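Local coordinates for Isomerase/lactonizing enzyme (Agrobacterium fabrum str. C58, PDB 2NQL), which is an isomerase/lactonizing-type enzyme of the enolase superfamily, joining a mandelate racemase/muconate lactonizing enzyme-type N-terminal domain to a TIM-barrel domain, at residues A[173-187]-A[201-215]. Residues are numbered along the deposited sequence; the frame is centred on the assembly and turned at random. Where two conformers were deposited one is given.
Sequences KYWQDRGFNAFKFAT and LRQVLGPQAKIAADM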
loop_
_atom_site.group_PDB
_atom_site.type_symbol
_atom_site.label_atom_id
_atom_site.label_comp_id
_atom_site.label_asym_id
_atom_site.label_seq_id
_atom_site.Cartn_x
_atom_site.Cartn_y
_atom_site.Cartn_z
ATOM N N LYS A 173 -3.393 -26.839 27.231
ATOM C CA LYS A 173 -2.735 -27.589 28.300
ATOM C C LYS A 173 -1.781 -28.617 27.717
ATOM O O LYS A 173 -0.700 -28.847 28.274
ATOM C CB LYS A 173 -3.780 -28.280 29.185
ATOM C CG LYS A 173 -3.225 -28.857 30.501
ATOM C CD LYS A 173 -4.345 -29.603 31.254
ATOM C CE LYS A 173 -3.801 -30.420 32.424
ATOM N NZ LYS A 173 -3.231 -29.545 33.491
ATOM N N TYR A 174 -2.196 -29.247 26.611
ATOM C CA TYR A 174 -1.337 -30.171 25.881
ATOM C C TYR A 174 -0.014 -29.505 25.488
ATOM O O TYR A 174 1.080 -30.079 25.689
ATOM C CB TYR A 174 -2.065 -30.702 24.636
ATOM C CG TYR A 174 -1.181 -31.531 23.736
ATOM C CD1 TYR A 174 -0.892 -32.864 24.047
ATOM C CD2 TYR A 174 -0.589 -30.969 22.604
ATOM C CE1 TYR A 174 -0.048 -33.627 23.221
ATOM C CE2 TYR A 174 0.247 -31.714 21.785
ATOM C CZ TYR A 174 0.516 -33.026 22.102
ATOM O OH TYR A 174 1.333 -33.729 21.285
ATOM N N TRP A 175 -0.116 -28.298 24.927
ATOM C CA TRP A 175 1.069 -27.517 24.576
ATOM C C TRP A 175 1.897 -27.060 25.774
ATOM O O TRP A 175 3.128 -27.067 25.702
ATOM C CB TRP A 175 0.723 -26.370 23.591
ATOM C CG TRP A 175 0.500 -26.951 22.216
ATOM C CD1 TRP A 175 -0.705 -27.249 21.622
ATOM C CD2 TRP A 175 1.513 -27.420 21.319
ATOM N NE1 TRP A 175 -0.495 -27.842 20.403
ATOM C CE2 TRP A 175 0.852 -27.966 20.191
ATOM C CE3 TRP A 175 2.917 -27.410 21.346
ATOM C CZ2 TRP A 175 1.549 -28.508 19.098
ATOM C CZ3 TRP A 175 3.615 -27.959 20.253
ATOM C CH2 TRP A 175 2.926 -28.490 19.149
ATOM N N GLN A 176 1.227 -26.706 26.875
ATOM C CA GLN A 176 1.913 -26.403 28.133
ATOM C C GLN A 176 2.763 -27.592 28.602
ATOM O O GLN A 176 3.911 -27.409 29.024
ATOM C CB GLN A 176 0.917 -25.994 29.228
ATOM C CG GLN A 176 1.572 -25.395 30.478
ATOM C CD GLN A 176 0.568 -25.047 31.555
ATOM O OE1 GLN A 176 -0.277 -25.868 31.916
ATOM N NE2 GLN A 176 0.655 -23.825 32.079
ATOM N N ASP A 177 2.203 -28.797 28.500
ATOM C CA ASP A 177 2.883 -30.043 28.906
ATOM C C ASP A 177 4.087 -30.348 28.005
ATOM O O ASP A 177 4.993 -31.101 28.383
ATOM C CB ASP A 177 1.912 -31.228 28.855
ATOM C CG ASP A 177 0.899 -31.211 29.976
ATOM O OD1 ASP A 177 1.064 -30.430 30.945
ATOM O OD2 ASP A 177 -0.088 -31.977 29.882
ATOM N N ARG A 178 4.094 -29.758 26.809
ATOM C CA ARG A 178 5.245 -29.820 25.922
ATOM C C ARG A 178 6.299 -28.735 26.203
ATOM O O ARG A 178 7.291 -28.640 25.480
ATOM C CB ARG A 178 4.788 -29.742 24.453
ATOM C CG ARG A 178 3.954 -30.928 23.975
ATOM C CD ARG A 178 3.593 -30.792 22.500
ATOM N NE ARG A 178 4.773 -30.933 21.638
ATOM C CZ ARG A 178 5.118 -32.063 21.029
ATOM N NH1 ARG A 178 4.374 -33.160 21.171
ATOM N NH2 ARG A 178 6.214 -32.098 20.284
ATOM N N GLY A 179 6.099 -27.912 27.226
ATOM C CA GLY A 179 7.144 -26.978 27.672
ATOM C C GLY A 179 6.956 -25.536 27.205
ATOM O O GLY A 179 7.843 -24.695 27.353
ATOM N N PHE A 180 5.788 -25.242 26.651
ATOM C CA PHE A 180 5.437 -23.877 26.297
ATOM C C PHE A 180 4.798 -23.210 27.503
ATOM O O PHE A 180 4.051 -23.846 28.247
ATOM C CB PHE A 180 4.528 -23.867 25.051
ATOM C CG PHE A 180 5.242 -24.315 23.794
ATOM C CD1 PHE A 180 5.710 -23.372 22.857
ATOM C CD2 PHE A 180 5.461 -25.667 23.544
ATOM C CE1 PHE A 180 6.377 -23.786 21.704
ATOM C CE2 PHE A 180 6.143 -26.102 22.404
ATOM C CZ PHE A 180 6.608 -25.160 21.482
ATOM N N ASN A 181 5.135 -21.948 27.714
ATOM C CA ASN A 181 4.662 -21.185 28.858
ATOM C C ASN A 181 3.891 -19.934 28.452
ATOM O O ASN A 181 3.382 -19.197 29.301
ATOM C CB ASN A 181 5.850 -20.800 29.748
ATOM C CG ASN A 181 6.533 -22.006 30.367
ATOM O OD1 ASN A 181 7.743 -22.193 30.216
ATOM N ND2 ASN A 181 5.762 -22.829 31.070
ATOM N N ALA A 182 3.822 -19.693 27.145
ATOM C CA ALA A 182 3.208 -18.492 26.619
ATOM C C ALA A 182 2.264 -18.839 25.462
ATOM O O ALA A 182 2.549 -19.737 24.658
ATOM C CB ALA A 182 4.285 -17.478 26.221
ATOM N N PHE A 183 1.105 -18.176 25.450
ATOM C CA PHE A 183 -0.060 -18.576 24.654
ATOM C C PHE A 183 -0.790 -17.331 24.185
ATOM O O PHE A 183 -0.771 -16.289 24.861
ATOM C CB PHE A 183 -1.055 -19.412 25.496
ATOM C CG PHE A 183 -0.443 -20.636 26.106
ATOM C CD1 PHE A 183 -0.453 -21.852 25.413
ATOM C CD2 PHE A 183 0.192 -20.562 27.356
ATOM C CE1 PHE A 183 0.138 -22.998 25.966
ATOM C CE2 PHE A 183 0.807 -21.696 27.910
ATOM C CZ PHE A 183 0.773 -22.910 27.226
ATOM N N LYS A 184 -1.459 -17.443 23.041
ATOM C CA LYS A 184 -2.317 -16.358 22.574
ATOM C C LYS A 184 -3.589 -16.950 22.004
ATOM O O LYS A 184 -3.544 -17.978 21.309
ATOM C CB LYS A 184 -1.574 -15.477 21.539
ATOM C CG LYS A 184 -2.395 -14.284 21.037
ATOM C CD LYS A 184 -1.591 -13.392 20.075
ATOM C CE LYS A 184 -1.540 -13.968 18.670
ATOM N NZ LYS A 184 -0.635 -13.143 17.845
ATOM N N PHE A 185 -4.722 -16.306 22.289
ATOM C CA PHE A 185 -5.996 -16.731 21.718
ATOM C C PHE A 185 -6.625 -15.612 20.897
ATOM O O PHE A 185 -6.347 -14.430 21.139
ATOM C CB PHE A 185 -6.957 -17.238 22.808
ATOM C CG PHE A 185 -7.572 -16.148 23.634
ATOM C CD1 PHE A 185 -8.817 -15.603 23.289
ATOM C CD2 PHE A 185 -6.907 -15.647 24.754
ATOM C CE1 PHE A 185 -9.387 -14.575 24.057
ATOM C CE2 PHE A 185 -7.471 -14.600 25.520
ATOM C CZ PHE A 185 -8.712 -14.076 25.168
ATOM N N ALA A 186 -7.483 -15.984 19.949
ATOM C CA ALA A 186 -8.134 -14.994 19.090
ATOM C C ALA A 186 -9.570 -14.794 19.555
ATOM O O ALA A 186 -10.331 -15.754 19.702
ATOM C CB ALA A 186 -8.086 -15.427 17.615
ATOM N N THR A 187 -9.915 -13.540 19.830
ATOM C CA THR A 187 -11.210 -13.193 20.423
ATOM C C THR A 187 -12.494 -13.559 19.635
ATOM O O THR A 187 -13.502 -13.886 20.271
ATOM C CB THR A 187 -11.249 -11.728 20.952
ATOM O OG1 THR A 187 -11.103 -10.814 19.853
ATOM C CG2 THR A 187 -10.114 -11.481 21.920
ATOM N N LEU A 201 -8.791 -20.287 30.088
ATOM C CA LEU A 201 -7.365 -20.469 29.874
ATOM C C LEU A 201 -6.538 -20.251 31.142
ATOM O O LEU A 201 -5.698 -21.093 31.478
ATOM C CB LEU A 201 -6.858 -19.620 28.693
ATOM C CG LEU A 201 -7.394 -20.063 27.309
ATOM C CD1 LEU A 201 -6.936 -19.109 26.211
ATOM C CD2 LEU A 201 -7.053 -21.532 26.952
ATOM N N ARG A 202 -6.816 -19.160 31.864
ATOM C CA ARG A 202 -6.134 -18.852 33.131
ATOM C C ARG A 202 -6.328 -19.975 34.182
ATOM O O ARG A 202 -5.373 -20.366 34.865
ATOM C CB ARG A 202 -6.624 -17.495 33.677
ATOM C CG ARG A 202 -5.970 -17.020 34.974
ATOM C CD ARG A 202 -4.443 -17.015 34.872
ATOM N NE ARG A 202 -3.970 -15.940 34.001
ATOM C CZ ARG A 202 -2.788 -15.930 33.386
ATOM N NH1 ARG A 202 -1.954 -16.962 33.504
ATOM N NH2 ARG A 202 -2.455 -14.899 32.617
ATOM N N GLN A 203 -7.557 -20.488 34.273
ATOM C CA GLN A 203 -7.896 -21.590 35.179
ATOM C C GLN A 203 -7.171 -22.874 34.788
ATOM O O GLN A 203 -6.530 -23.519 35.628
ATOM C CB GLN A 203 -9.414 -21.805 35.184
ATOM C CG GLN A 203 -9.931 -22.622 36.349
ATOM C CD GLN A 203 -10.623 -23.886 35.892
ATOM O OE1 GLN A 203 -9.983 -24.824 35.409
ATOM N NE2 GLN A 203 -11.945 -23.919 36.036
ATOM N N VAL A 204 -7.252 -23.224 33.504
ATOM C CA VAL A 204 -6.560 -24.394 32.973
ATOM C C VAL A 204 -5.036 -24.298 33.101
ATOM O O VAL A 204 -4.399 -25.232 33.604
ATOM C CB VAL A 204 -7.014 -24.711 31.525
ATOM C CG1 VAL A 204 -6.083 -25.736 30.843
ATOM C CG2 VAL A 204 -8.462 -25.216 31.534
ATOM N N LEU A 205 -4.458 -23.165 32.700
ATOM C CA LEU A 205 -2.989 -23.049 32.596
ATOM C C LEU A 205 -2.279 -22.590 33.868
ATOM O O LEU A 205 -1.071 -22.801 34.017
ATOM C CB LEU A 205 -2.587 -22.146 31.420
ATOM C CG LEU A 205 -3.088 -22.619 30.040
ATOM C CD1 LEU A 205 -2.940 -21.488 29.000
ATOM C CD2 LEU A 205 -2.336 -23.874 29.584
ATOM N N GLY A 206 -3.013 -21.983 34.788
ATOM C CA GLY A 206 -2.392 -21.535 36.042
ATOM C C GLY A 206 -1.886 -20.103 35.948
ATOM O O GLY A 206 -1.841 -19.525 34.847
ATOM N N PRO A 207 -1.518 -19.497 37.099
ATOM C CA PRO A 207 -1.166 -18.067 37.128
ATOM C C PRO A 207 0.176 -17.721 36.490
ATOM O O PRO A 207 0.409 -16.559 36.154
ATOM C CB PRO A 207 -1.154 -17.733 38.631
ATOM C CG PRO A 207 -0.806 -19.034 39.297
ATOM C CD PRO A 207 -1.461 -20.107 38.445
ATOM N N GLN A 208 1.043 -18.709 36.312
ATOM C CA GLN A 208 2.383 -18.455 35.793
ATOM C C GLN A 208 2.433 -18.342 34.260
ATOM O O GLN A 208 3.373 -17.754 33.706
ATOM C CB GLN A 208 3.371 -19.504 36.312
ATOM C CG GLN A 208 3.656 -19.387 37.814
ATOM C CD GLN A 208 3.954 -17.960 38.244
ATOM O OE1 GLN A 208 4.959 -17.376 37.837
ATOM N NE2 GLN A 208 3.071 -17.386 39.061
ATOM N N ALA A 209 1.416 -18.888 33.587
ATOM C CA ALA A 209 1.343 -18.875 32.095
ATOM C C ALA A 209 1.156 -17.460 31.587
ATOM O O ALA A 209 0.466 -16.663 32.223
ATOM C CB ALA A 209 0.193 -19.728 31.622
ATOM N N LYS A 210 1.744 -17.152 30.424
ATOM C CA LYS A 210 1.458 -15.874 29.734
ATOM C C LYS A 210 0.336 -16.118 28.736
ATOM O O LYS A 210 0.399 -17.064 27.949
ATOM C CB LYS A 210 2.698 -15.355 28.989
ATOM C CG LYS A 210 3.862 -14.943 29.872
ATOM C CD LYS A 210 4.714 -13.893 29.196
ATOM C CE LYS A 210 6.176 -14.205 29.294
ATOM N NZ LYS A 210 6.703 -13.898 30.642
ATOM N N ILE A 211 -0.721 -15.311 28.821
ATOM C CA ILE A 211 -1.923 -15.504 27.992
ATOM C C ILE A 211 -2.299 -14.157 27.377
ATOM O O ILE A 211 -2.849 -13.281 28.039
ATOM C CB ILE A 211 -3.124 -16.091 28.784
ATOM C CG1 ILE A 211 -2.703 -17.340 29.585
ATOM C CG2 ILE A 211 -4.283 -16.479 27.817
ATOM C CD1 ILE A 211 -3.789 -17.862 30.565
ATOM N N ALA A 212 -2.018 -14.017 26.086
ATOM C CA ALA A 212 -2.370 -12.811 25.342
ATOM C C ALA A 212 -3.680 -12.940 24.573
ATOM O O ALA A 212 -4.119 -14.052 24.218
ATOM C CB ALA A 212 -1.221 -12.461 24.378
ATOM N N ALA A 213 -4.278 -11.786 24.282
ATOM C CA ALA A 213 -5.512 -11.720 23.517
ATOM C C ALA A 213 -5.299 -10.983 22.210
ATOM O O ALA A 213 -4.921 -9.811 22.207
ATOM C CB ALA A 213 -6.605 -11.027 24.314
ATOM N N ASP A 214 -5.549 -11.688 21.110
ATOM C CA ASP A 214 -5.608 -11.045 19.798
ATOM C C ASP A 214 -7.043 -10.534 19.549
ATOM O O ASP A 214 -7.989 -11.301 19.281
ATOM C CB ASP A 214 -5.110 -12.001 18.701
ATOM C CG ASP A 214 -5.300 -11.433 17.279
ATOM O OD1 ASP A 214 -5.446 -10.196 17.120
ATOM O OD2 ASP A 214 -5.321 -12.236 16.320
ATOM N N MET A 215 -7.172 -9.221 19.621
ATOM C CA MET A 215 -8.463 -8.564 19.571
ATOM C C MET A 215 -8.939 -8.335 18.152
ATOM O O MET A 215 -10.091 -7.939 17.940
ATOM C CB MET A 215 -8.407 -7.251 20.339
ATOM C CG MET A 215 -8.253 -7.486 21.836
ATOM S SD MET A 215 -8.317 -5.930 22.711
ATOM C CE MET A 215 -10.095 -5.645 22.648
HETATM O O HOH W 1 -5.401 -27.762 34.227
HETATM O O HOH W 2 -1.792 -26.115 34.097
HETATM O O HOH W 3 5.436 -17.934 31.402
#
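Gln176 NE2 donates to Leu205 O at 2.8 Å, the carbonyl that ends helix 194-205. The bond is nearly straight (172°), lies in the planes of both amide and carbonyl and uses a lone pair of Leu205 O. The Gln176 side chain runs out nearly straight, CG trans to the amide nitrogen, which carries its amide to the neighbouring helix end alongside the Leu205 side chain, the two pointing contrary ways. Its OE1 accepts from a water that also donates to Val204 O; a second water joins Val204 O to Lys173 NZ, so two waters bridge the same pair of helices beside the direct bond.

Next to this polar link, Leu205 divides its two methyls: CD2 lies 3.7 Å from Gln176 OE1, whereas CD1 sits over one face of the Phe183 ring, 3.9 Å from its centroid and 20° off the normal, a CH-pi contact. Further along the same sheet face, Phe185 has Leu201 CD1 3.8 Å from its CD2, and Ala213 CB 3.8 Å from its CZ. Its chi1 places CG in the cleft flanked by both backbone neighbours of CA, which lays the ring alongside strand 210-214, with Ala213 CA over one face.

Six backbone hydrogen bonds, from Lys210 N to Asn181 O through Thr187 N to Asp214 O, establish parallel pairing. On the face bearing Ala182 and Ala212, Lys184 CD packs 4.0 Å from Asp214 CB; Lys184 NZ continues to a salt bridge with Glu240, a sodium ligand, while Asp214 OD2 bonds His216.

Strands 182-186 and 210-214, whose segment axes make an angle of 24°, are linked by helix 194-205 in a beta-alpha-beta crossover of the barrel. Strands 152-158 and 239-240 flank the pair, and helix 221-231 adds Met231 beside Phe185 and Ala213.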